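Long-range contacts in dendroaspis polylepis MT9 (Dendroaspis polylepis, PDB 6R5M), which antagonizes the type 2 muscarinic acetylcholine receptor selectively and reverses the arterial relaxation that agonists of this receptor induce: residues T1-I5 / T51-Y57; C17-Y23 / G35-P39. All coordinates share one frame; numbering follows the deposited sequence.

Interaction 1 of 2, residues T1-I5 / T51-Y57; sequences TICHI and TSDKCNY
N56 ND2 serves two acceptors: it donates to H4 O at 2.9 Å, tilted 18° from its own amide plane, and, outside the two segments, to Y23 O, so the same group also reaches the central hairpin. At the other end of the amide N56 OD1 takes the H4 N-H at 2.8 Å on a lone pair, in the carbonyl plane. With chi1 at 67° the N56 CG sits between the backbone N and the carbonyl carbon, and the amide reaches strand 2-4 much as a neighbouring strand would.

Two residues back along strand 2-4, at I2, the work is divided. D53 OD1 meets I2 N at 2.8 Å from above the carboxylate plane, in a nearly straight bond, and I2 O receives the backbone K54 N at 2.8 Å. The H4 imidazole has K54 O at its edge and the Y57 ring beside it: Y57 turns an edge toward its face, offset, with centroids 5.7 Å apart and planes at 67°. A water bridges H4 NE2 and K54 O, lying 2.8 Å from NE2 in the plane of the imidazole.

In this three-finger toxin an irregular C-terminal segment thus pairs with the first strand through one backbone bond and the side chains of N56 and D53. The two hydrogen bonds to H4, with the third to Y23 O, fix the rotation of the N56 amide.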
ATOM      1  N   THR A   1      -5.078  11.304   0.847  1.00 31.96           N
ATOM      2  CA  THR A   1      -4.523  10.592   1.991  1.00 31.29           C
ATOM      3  C   THR A   1      -3.011  10.394   1.804  1.00 34.10           C
ATOM      4  O   THR A   1      -2.558  10.161   0.690  1.00 34.63           O
ATOM      5  CB  THR A   1      -5.308   9.279   2.218  1.00 37.91           C
ATOM      6  OG1 THR A   1      -6.698   9.589   2.283  1.00 39.71           O
ATOM      7  CG2 THR A   1      -4.919   8.560   3.508  1.00 34.10           C
ATOM      8  N   ILE A   2      -2.234  10.526   2.885  1.00 29.35           N
ATOM      9  CA  ILE A   2      -0.785  10.303   2.840  1.00 28.05           C
ATOM     10  C   ILE A   2      -0.550   8.798   3.023  1.00 29.31           C
ATOM     11  O   ILE A   2      -0.966   8.234   4.032  1.00 28.84           O
ATOM     12  CB  ILE A   2      -0.018  11.184   3.876  1.00 30.62           C
ATOM     13  CG1 ILE A   2      -0.162  12.696   3.526  1.00 31.86           C
ATOM     14  CG2 ILE A   2       1.470  10.766   3.976  1.00 27.89           C
ATOM     15  CD1 ILE A   2       0.043  13.661   4.685  1.00 42.46           C
ATOM     16  N   CYS A   3       0.087   8.149   2.040  1.00 26.13           N
ATOM     17  CA  CYS A   3       0.328   6.705   2.058  1.00 25.05           C
ATOM     18  C   CYS A   3       1.804   6.363   1.981  1.00 27.45           C
ATOM     19  O   CYS A   3       2.547   7.008   1.231  1.00 26.96           O
ATOM     20  CB  CYS A   3      -0.440   6.010   0.929  1.00 25.62           C
ATOM     21  SG  CYS A   3      -2.210   6.399   0.844  1.00 29.73           S
ATOM     22  N   HIS A   4       2.201   5.265   2.667  1.00 22.92           N
ATOM     23  CA  HIS A   4       3.557   4.691   2.568  1.00 22.20           C
ATOM     24  C   HIS A   4       3.686   4.149   1.133  1.00 26.00           C
ATOM     25  O   HIS A   4       2.723   3.580   0.607  1.00 23.58           O
ATOM     26  CB  HIS A   4       3.745   3.525   3.567  1.00 21.60           C
ATOM     27  CG  HIS A   4       3.862   3.934   5.007  1.00 24.04           C
ATOM     28  ND1 HIS A   4       5.069   4.391   5.536  1.00 25.54           N
ATOM     29  CD2 HIS A   4       2.945   3.870   6.004  1.00 24.44           C
ATOM     30  CE1 HIS A   4       4.826   4.636   6.820  1.00 24.15           C
ATOM     31  NE2 HIS A   4       3.570   4.327   7.148  1.00 24.18           N
ATOM     32  N   ILE A   5       4.827   4.424   0.470  1.00 23.82           N
ATOM     33  CA  ILE A   5       5.078   3.947  -0.891  1.00 24.78           C
ATOM     34  C   ILE A   5       6.220   2.976  -0.858  1.00 30.49           C
ATOM     35  O   ILE A   5       7.226   3.227  -0.203  1.00 31.28           O
ATOM     36  CB  ILE A   5       5.322   5.085  -1.937  1.00 28.80           C
ATOM     37  CG1 ILE A   5       4.127   6.065  -2.001  1.00 30.44           C
ATOM     38  CG2 ILE A   5       5.668   4.535  -3.342  1.00 30.08           C
ATOM     39  CD1 ILE A   5       2.845   5.612  -2.744  1.00 35.58           C
ATOM     40  N   THR A  51      -8.019   3.868   5.163  1.00 29.43           N
ATOM     41  CA  THR A  51      -8.320   5.239   4.740  1.00 29.80           C
ATOM     42  C   THR A  51      -7.810   6.363   5.670  1.00 33.07           C
ATOM     43  O   THR A  51      -8.449   7.410   5.760  1.00 33.69           O
ATOM     44  CB  THR A  51      -9.840   5.377   4.501  1.00 38.71           C
ATOM     45  OG1 THR A  51     -10.535   5.089   5.715  1.00 41.56           O
ATOM     46  CG2 THR A  51     -10.354   4.485   3.367  1.00 33.04           C
ATOM     47  N   SER A  52      -6.657   6.186   6.316  1.00 29.76           N
ATOM     48  CA  SER A  52      -6.093   7.244   7.163  1.00 29.71           C
ATOM     49  C   SER A  52      -4.609   7.432   6.876  1.00 31.83           C
ATOM     50  O   SER A  52      -3.978   6.517   6.354  1.00 30.08           O
ATOM     51  CB  SER A  52      -6.356   6.962   8.638  1.00 35.14           C
ATOM     52  OG  SER A  52      -5.725   5.758   9.039  1.00 47.14           O
ATOM     53  N   ASP A  53      -4.049   8.632   7.156  1.00 27.36           N
ATOM     54  CA  ASP A  53      -2.634   8.907   6.883  1.00 26.28           C
ATOM     55  C   ASP A  53      -1.712   7.882   7.523  1.00 29.23           C
ATOM     56  O   ASP A  53      -1.868   7.570   8.710  1.00 28.30           O
ATOM     57  CB  ASP A  53      -2.222  10.321   7.335  1.00 27.57           C
ATOM     58  CG  ASP A  53      -2.823  11.486   6.564  1.00 35.16           C
ATOM     59  OD1 ASP A  53      -3.255  11.282   5.406  1.00 34.92           O
ATOM     60  OD2 ASP A  53      -2.852  12.607   7.118  1.00 37.67           O
ATOM     61  N   LYS A  54      -0.753   7.359   6.719  1.00 25.47           N
ATOM     62  CA  LYS A  54       0.290   6.391   7.102  1.00 24.93           C
ATOM     63  C   LYS A  54      -0.278   5.038   7.588  1.00 27.60           C
ATOM     64  O   LYS A  54       0.426   4.285   8.257  1.00 27.67           O
ATOM     65  CB  LYS A  54       1.251   7.031   8.140  1.00 26.16           C
ATOM     66  CG  LYS A  54       1.921   8.316   7.626  1.00 30.38           C
ATOM     67  CD  LYS A  54       2.725   9.043   8.682  1.00 38.99           C
ATOM     68  CE  LYS A  54       1.891  10.011   9.486  1.00 43.92           C
ATOM     69  NZ  LYS A  54       2.715  10.799  10.425  1.00 56.67           N
ATOM     70  N   CYS A  55      -1.544   4.722   7.225  1.00 24.47           N
ATOM     71  CA  CYS A  55      -2.236   3.506   7.666  1.00 24.58           C
ATOM     72  C   CYS A  55      -1.678   2.217   7.072  1.00 25.50           C
ATOM     73  O   CYS A  55      -1.787   1.177   7.722  1.00 25.76           O
ATOM     74  CB  CYS A  55      -3.742   3.614   7.432  1.00 25.15           C
ATOM     75  SG  CYS A  55      -4.223   3.649   5.686  1.00 29.00           S
ATOM     76  N   ASN A  56      -1.145   2.270   5.829  1.00 20.54           N
ATOM     77  CA  ASN A  56      -0.652   1.088   5.121  1.00 21.12           C
ATOM     78  C   ASN A  56       0.802   0.709   5.475  1.00 27.42           C
ATOM     79  O   ASN A  56       1.571   0.326   4.591  1.00 28.59           O
ATOM     80  CB  ASN A  56      -0.844   1.265   3.599  1.00 21.44           C
ATOM     81  CG  ASN A  56       0.002   2.363   2.972  1.00 30.82           C
ATOM     82  OD1 ASN A  56       0.297   3.390   3.586  1.00 23.65           O
ATOM     83  ND2 ASN A  56       0.408   2.163   1.721  1.00 22.44           N
ATOM     84  N   TYR A  57       1.164   0.775   6.769  1.00 23.75           N
ATOM     85  CA  TYR A  57       2.506   0.430   7.225  1.00 25.39           C
ATOM     86  C   TYR A  57       2.810  -1.073   7.051  1.00 31.11           C
ATOM     87  O   TYR A  57       3.835  -1.398   6.404  1.00 25.65           O
ATOM     88  CB  TYR A  57       2.734   0.931   8.659  1.00 26.90           C
ATOM     89  CG  TYR A  57       4.067   0.536   9.266  1.00 28.30           C
ATOM     90  CD1 TYR A  57       5.214   1.291   9.031  1.00 30.82           C
ATOM     91  CD2 TYR A  57       4.183  -0.594  10.072  1.00 28.13           C
ATOM     92  CE1 TYR A  57       6.446   0.924   9.574  1.00 32.71           C
ATOM     93  CE2 TYR A  57       5.411  -0.976  10.611  1.00 28.51           C
ATOM     94  CZ  TYR A  57       6.536  -0.207  10.368  1.00 36.11           C
ATOM     95  OH  TYR A  57       7.748  -0.570  10.891  1.00 39.02           O
ATOM     96  OXT TYR A  57       1.998  -1.912   7.500  1.00 35.79           O
TER
HETATM   97  O   HOH W   1       2.777   3.948   9.757  1.00 21.12           O

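Interaction 2 of 2, residues C17-Y23 / G35-P39; sequences CEENSCY and GCGCP. With PGO (S-1,2-propanediol), chain F.
Y23 packs its side chain across the base of the central hairpin, against G35-P39. Its CB lies 3.4 Å from G37 O, and at CG the ring meets P39 CD at 3.5 Å. Farther out, CD1 and CE1 run past C36 O, which lies at the ring edge, 3.3 Å from CE1. CZ and OH pass near G35 N, which sits over one face toward the rim. The opposite face carries P39: its CG stands 3.8 Å from the ring centroid and 7° off the normal, a CH-pi contact. The Y23 chi1 of 79° swings the ring over the partner strand, where G35, without a side chain, lets it lie close.

The Y23 backbone exchanges two hydrogen bonds with G35, as an antiparallel hydrogen-bonded pair; beyond it G37 N reaches S21 O at 2.8 Å, from above the carbonyl plane. S21 OG shares a 3.3 Å hydrogen bond with O2 of a propanediol, probably from the crystallisation liquor; either could donate.

This is the cystine-rich core of the three-finger fold, at the base of its second finger. The C17-C36 disulfide holds that base covalently; hydrogen bonds and the tyrosine ring, between P39 and the G35 backbone, set the register and packing around it.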
ATOM      1  N   CYS A  17      -1.601  11.200  -1.715  1.00 34.32           N
ATOM      2  CA  CYS A  17      -2.516  10.637  -2.718  1.00 34.08           C
ATOM      3  C   CYS A  17      -3.778  11.461  -2.873  1.00 38.57           C
ATOM      4  O   CYS A  17      -4.297  11.991  -1.885  1.00 36.42           O
ATOM      5  CB  CYS A  17      -2.862   9.183  -2.400  1.00 34.36           C
ATOM      6  SG  CYS A  17      -1.449   8.159  -1.916  1.00 38.32           S
ATOM      7  N   GLU A  18      -4.309  11.504  -4.117  1.00 37.74           N
ATOM      8  CA  GLU A  18      -5.587  12.128  -4.458  1.00 39.01           C
ATOM      9  C   GLU A  18      -6.693  11.209  -3.936  1.00 43.20           C
ATOM     10  O   GLU A  18      -7.769  11.684  -3.571  1.00 42.87           O
ATOM     11  CB  GLU A  18      -5.722  12.272  -5.982  1.00 41.02           C
ATOM     12  CG  GLU A  18      -5.051  13.512  -6.550  1.00 56.84           C
ATOM     13  CD  GLU A  18      -4.841  13.444  -8.049  1.00 90.53           C
ATOM     14  OE1 GLU A  18      -5.834  13.598  -8.796  1.00 93.89           O
ATOM     15  OE2 GLU A  18      -3.683  13.229  -8.478  1.00 87.65           O
ATOM     16  N   GLU A  19      -6.408   9.882  -3.903  1.00 39.70           N
ATOM     17  CA  GLU A  19      -7.299   8.829  -3.410  1.00 38.75           C
ATOM     18  C   GLU A  19      -7.455   8.929  -1.897  1.00 41.19           C
ATOM     19  O   GLU A  19      -6.534   9.345  -1.196  1.00 38.63           O
ATOM     20  CB  GLU A  19      -6.768   7.420  -3.762  1.00 39.69           C
ATOM     21  CG  GLU A  19      -6.662   7.116  -5.249  1.00 45.45           C
ATOM     22  CD  GLU A  19      -5.321   7.425  -5.894  1.00 59.24           C
ATOM     23  OE1 GLU A  19      -4.518   8.181  -5.302  1.00 54.10           O
ATOM     24  OE2 GLU A  19      -5.073   6.910  -7.006  1.00 54.85           O
ATOM     25  N   ASN A  20      -8.620   8.492  -1.403  1.00 38.85           N
ATOM     26  CA  ASN A  20      -8.949   8.449   0.010  1.00 38.14           C
ATOM     27  C   ASN A  20      -8.295   7.235   0.695  1.00 39.04           C
ATOM     28  O   ASN A  20      -8.076   7.265   1.908  1.00 38.08           O
ATOM     29  CB  ASN A  20     -10.459   8.388   0.167  1.00 42.31           C
ATOM     30  CG  ASN A  20     -10.938   8.643   1.557  1.00 76.25           C
ATOM     31  OD1 ASN A  20     -10.519   9.584   2.249  1.00 72.76           O
ATOM     32  ND2 ASN A  20     -11.864   7.820   1.976  1.00 71.58           N
ATOM     33  N   SER A  21      -7.950   6.186  -0.080  1.00 33.91           N
ATOM     34  CA  SER A  21      -7.366   4.959   0.455  1.00 32.98           C
ATOM     35  C   SER A  21      -5.876   4.736   0.166  1.00 33.53           C
ATOM     36  O   SER A  21      -5.300   5.314  -0.758  1.00 32.83           O
ATOM     37  CB  SER A  21      -8.155   3.735  -0.006  1.00 36.48           C
ATOM     38  OG  SER A  21      -9.540   3.832   0.277  1.00 45.89           O
ATOM     39  N   CYS A  22      -5.274   3.897   1.006  1.00 28.23           N
ATOM     40  CA  CYS A  22      -3.901   3.401   0.939  1.00 27.50           C
ATOM     41  C   CYS A  22      -4.029   1.888   0.851  1.00 30.85           C
ATOM     42  O   CYS A  22      -5.039   1.324   1.297  1.00 31.56           O
ATOM     43  CB  CYS A  22      -3.102   3.790   2.181  1.00 26.63           C
ATOM     44  SG  CYS A  22      -3.004   5.563   2.516  1.00 30.12           S
ATOM     45  N   TYR A  23      -2.999   1.223   0.336  1.00 25.42           N
ATOM     46  CA  TYR A  23      -2.994  -0.232   0.258  1.00 23.88           C
ATOM     47  C   TYR A  23      -1.639  -0.834   0.551  1.00 26.14           C
ATOM     48  O   TYR A  23      -0.607  -0.177   0.394  1.00 26.16           O
ATOM     49  CB  TYR A  23      -3.506  -0.726  -1.111  1.00 24.26           C
ATOM     50  CG  TYR A  23      -2.476  -0.642  -2.220  1.00 25.22           C
ATOM     51  CD1 TYR A  23      -2.353   0.504  -2.999  1.00 26.82           C
ATOM     52  CD2 TYR A  23      -1.623  -1.712  -2.490  1.00 25.43           C
ATOM     53  CE1 TYR A  23      -1.408   0.584  -4.021  1.00 27.58           C
ATOM     54  CE2 TYR A  23      -0.652  -1.627  -3.485  1.00 26.07           C
ATOM     55  CZ  TYR A  23      -0.553  -0.479  -4.252  1.00 33.12           C
ATOM     56  OH  TYR A  23       0.394  -0.399  -5.245  1.00 33.49           O
ATOM     57  N   GLY A  35       0.980   1.621  -1.717  1.00 27.29           N
ATOM     58  CA  GLY A  35       0.732   2.898  -2.357  1.00 27.01           C
ATOM     59  C   GLY A  35      -0.651   3.470  -2.198  1.00 31.14           C
ATOM     60  O   GLY A  35      -1.349   3.178  -1.227  1.00 28.35           O
ATOM     61  N   CYS A  36      -1.038   4.295  -3.179  1.00 31.55           N
ATOM     62  CA  CYS A  36      -2.300   5.024  -3.267  1.00 32.83           C
ATOM     63  C   CYS A  36      -3.438   4.128  -3.771  1.00 36.21           C
ATOM     64  O   CYS A  36      -3.215   3.259  -4.608  1.00 36.31           O
ATOM     65  CB  CYS A  36      -2.134   6.250  -4.168  1.00 34.05           C
ATOM     66  SG  CYS A  36      -0.809   7.382  -3.672  1.00 38.41           S
ATOM     67  N   GLY A  37      -4.652   4.409  -3.317  1.00 32.22           N
ATOM     68  CA  GLY A  37      -5.860   3.694  -3.733  1.00 32.57           C
ATOM     69  C   GLY A  37      -6.056   2.314  -3.120  1.00 36.70           C
ATOM     70  O   GLY A  37      -5.337   1.929  -2.193  1.00 35.12           O
ATOM     71  N   CYS A  38      -7.061   1.570  -3.619  1.00 34.74           N
ATOM     72  CA  CYS A  38      -7.362   0.210  -3.167  1.00 35.13           C
ATOM     73  C   CYS A  38      -7.549  -0.702  -4.383  1.00 41.57           C
ATOM     74  O   CYS A  38      -8.620  -0.709  -4.987  1.00 41.41           O
ATOM     75  CB  CYS A  38      -8.563   0.168  -2.222  1.00 35.11           C
ATOM     76  SG  CYS A  38      -8.913  -1.484  -1.541  1.00 38.59           S
ATOM     77  N   PRO A  39      -6.494  -1.422  -4.811  1.00 39.83           N
ATOM     78  CA  PRO A  39      -6.637  -2.293  -5.981  1.00 40.63           C
ATOM     79  C   PRO A  39      -7.301  -3.633  -5.658  1.00 47.80           C
ATOM     80  O   PRO A  39      -7.249  -4.105  -4.525  1.00 46.54           O
ATOM     81  CB  PRO A  39      -5.194  -2.478  -6.472  1.00 42.14           C
ATOM     82  CG  PRO A  39      -4.300  -1.875  -5.416  1.00 46.22           C
ATOM     83  CD  PRO A  39      -5.142  -1.527  -4.237  1.00 41.49           C
TER
HETATM   84  C1  PGO F 103      -9.513   4.924  -3.560  1.00 56.47           C
HETATM   85  C2  PGO F 103     -10.844   5.612  -3.345  1.00 56.49           C
HETATM   86  C3  PGO F 103     -10.743   7.093  -3.561  1.00 56.00           C
HETATM   87  O1  PGO F 103      -9.419   4.369  -4.870  1.00 56.54           O
HETATM   88  O2  PGO F 103     -11.310   5.345  -2.028  1.00 57.51           O

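Overall arrangement
From the N terminus, strand 2-4 enters the core and the chain runs on through the first finger to strand 14-16. Interaction 2 then closes the central hairpin, bringing 35-39 back to 17-23 at the base of the second finger. The third loop follows and returns along strand 45-50, after which interaction 1 sets 51-57 against 1-5, so the two terminal segments pack side by side. Interaction 2 is therefore nested inside the loop that interaction 1 closes. The two touch directly, through the C3-C22 disulfide and a probable hydrogen bond from T1 OG1 to N20 O, joining the terminal segments to the central three-stranded sheet.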